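Local structure of HemO (Neisseria meningitidis, 1J77) at residues Y42-L46 against G138-L142. The protein binds heme through an axial histidine and, as a member of the heme oxygenase family, probably cleaves the porphyrin ring oxidatively. Residues are numbered along the deposited sequence; the frame is centred on the assembly and turned at random. Where two conformers were deposited one is given.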
loop_
_atom_site.group_PDB
_atom_site.type_symbol
_atom_site.label_atom_id
_atom_site.label_comp_id
_atom_site.label_asym_id
_atom_site.label_seq_id
_atom_site.Cartn_x
_atom_site.Cartn_y
_atom_site.Cartn_z
ATOM N N TYR A 42 -6.456 -1.883 15.866
ATOM C CA TYR A 42 -6.901 -1.349 14.563
ATOM C C TYR A 42 -6.314 0.036 14.393
ATOM O O TYR A 42 -5.947 0.434 13.254
ATOM C CB TYR A 42 -8.432 -1.294 14.403
ATOM C CG TYR A 42 -8.882 -0.938 13.011
ATOM C CD1 TYR A 42 -8.667 -1.789 11.942
ATOM C CD2 TYR A 42 -9.536 0.275 12.741
ATOM C CE1 TYR A 42 -9.101 -1.478 10.666
ATOM C CE2 TYR A 42 -9.973 0.574 11.500
ATOM C CZ TYR A 42 -9.751 -0.273 10.453
ATOM O OH TYR A 42 -10.126 0.072 9.191
ATOM N N ILE A 43 -6.195 0.783 15.482
ATOM C CA ILE A 43 -5.609 2.126 15.391
ATOM C C ILE A 43 -4.133 2.000 15.026
ATOM O O ILE A 43 -3.612 2.786 14.220
ATOM C CB ILE A 43 -5.868 2.928 16.700
ATOM C CG1 ILE A 43 -7.311 3.428 16.696
ATOM C CG2 ILE A 43 -4.898 4.042 16.804
ATOM C CD1 ILE A 43 -7.830 3.938 18.039
ATOM N N LYS A 44 -3.460 1.002 15.556
ATOM C CA LYS A 44 -2.068 0.755 15.173
ATOM C C LYS A 44 -1.960 0.484 13.678
ATOM O O LYS A 44 -1.028 0.971 13.002
ATOM C CB LYS A 44 -1.529 -0.432 15.955
ATOM C CG LYS A 44 -2.006 -0.463 17.440
ATOM C CD LYS A 44 -1.329 -1.609 18.198
ATOM C CE LYS A 44 -1.556 -1.566 19.673
ATOM N NZ LYS A 44 -0.409 -2.206 20.340
ATOM N N PHE A 45 -2.903 -0.251 13.159
ATOM C CA PHE A 45 -2.959 -0.562 11.758
ATOM C C PHE A 45 -3.186 0.712 10.960
ATOM O O PHE A 45 -2.567 0.931 9.938
ATOM C CB PHE A 45 -4.050 -1.585 11.476
ATOM C CG PHE A 45 -4.183 -1.932 10.062
ATOM C CD1 PHE A 45 -3.161 -2.614 9.451
ATOM C CD2 PHE A 45 -5.304 -1.567 9.317
ATOM C CE1 PHE A 45 -3.224 -2.896 8.117
ATOM C CE2 PHE A 45 -5.375 -1.879 7.971
ATOM C CZ PHE A 45 -4.349 -2.578 7.401
ATOM N N LEU A 46 -4.146 1.522 11.394
ATOM C CA LEU A 46 -4.408 2.766 10.687
ATOM C C LEU A 46 -3.174 3.673 10.698
ATOM O O LEU A 46 -2.927 4.404 9.704
ATOM C CB LEU A 46 -5.602 3.477 11.341
ATOM C CG LEU A 46 -7.009 2.933 11.073
ATOM C CD1 LEU A 46 -8.043 3.846 11.725
ATOM C CD2 LEU A 46 -7.379 2.717 9.664
ATOM N N GLY A 138 -14.389 4.524 9.595
ATOM C CA GLY A 138 -13.295 3.627 9.993
ATOM C C GLY A 138 -12.583 2.802 8.941
ATOM O O GLY A 138 -11.408 2.497 9.123
ATOM N N ALA A 139 -13.244 2.470 7.841
ATOM C CA ALA A 139 -12.627 1.649 6.772
ATOM C C ALA A 139 -12.784 2.259 5.358
ATOM O O ALA A 139 -12.861 1.569 4.342
ATOM C CB ALA A 139 -13.153 0.201 6.831
ATOM N N ARG A 140 -12.893 3.579 5.326
ATOM C CA ARG A 140 -12.992 4.327 4.064
ATOM C C ARG A 140 -11.836 4.000 3.110
ATOM O O ARG A 140 -12.041 3.819 1.890
ATOM C CB ARG A 140 -12.998 5.821 4.437
ATOM C CG ARG A 140 -14.058 6.293 5.540
ATOM C CD ARG A 140 -13.723 7.659 6.146
ATOM N NE ARG A 140 -14.684 8.172 7.114
ATOM C CZ ARG A 140 -15.773 8.893 6.827
ATOM N NH1 ARG A 140 -16.098 9.183 5.593
ATOM N NH2 ARG A 140 -16.554 9.340 7.784
ATOM N N HIS A 141 -10.623 3.914 3.662
ATOM C CA HIS A 141 -9.419 3.655 2.843
ATOM C C HIS A 141 -9.337 2.269 2.235
ATOM O O HIS A 141 -8.613 2.059 1.245
ATOM C CB HIS A 141 -8.142 3.990 3.613
ATOM C CG HIS A 141 -7.647 2.895 4.497
ATOM N ND1 HIS A 141 -8.069 2.728 5.794
ATOM C CD2 HIS A 141 -6.707 1.948 4.273
ATOM C CE1 HIS A 141 -7.414 1.704 6.331
ATOM N NE2 HIS A 141 -6.596 1.209 5.422
ATOM N N LEU A 142 -10.167 1.356 2.753
ATOM C CA LEU A 142 -10.204 -0.030 2.291
ATOM C C LEU A 142 -11.355 -0.336 1.369
ATOM O O LEU A 142 -11.397 -1.391 0.748
ATOM C CB LEU A 142 -10.286 -0.982 3.499
ATOM C CG LEU A 142 -9.104 -1.024 4.479
ATOM C CD1 LEU A 142 -9.395 -1.855 5.766
ATOM C CD2 LEU A 142 -7.865 -1.540 3.826
#
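Start at Tyr-42, which reaches from helix 39-60 to the loop leading to helix 149-162. Its CA-to-CB bond points at the loop, and the extended side chain delivers OH to within 2.7 Å of Gly-138 O, the one hydrogen bond between the segments. Gly-138 O lies at the edge of the phenol ring, near its plane, as suits a hydroxyl donor. Around the hydroxyl sit Ala-139 CB, 3.8 Å from Tyr-42 OH, and Leu-142 CD1, 4.0 Å from the same OH, so apolar groups of the loop adjoin the hydrogen bond. One turn on, Phe-45 meets the imidazole edge of His-141, CE2 to NE2 being 4.2 Å. Leu-46 then brings CD2 to 3.5 Å from His-141 CE1 and 4.1 Å from Gly-138 O. His-141 hydrogen-bonds through ND1 to Asp-84 of helix 78-87 and through NE2 to Gln-49, further along helix 39-60. With the nearest CA atoms, those of Leu-46 and Gly-138, still 9.0 Å apart, the link is made by side chains of the helix, reaching to side chains and backbone of the loop. The side chain of Phe-45 is also about 6 Å from the bound heme, which places this buried loop-to-helix junction beside the heme pocket of the all-helical heme oxygenase fold.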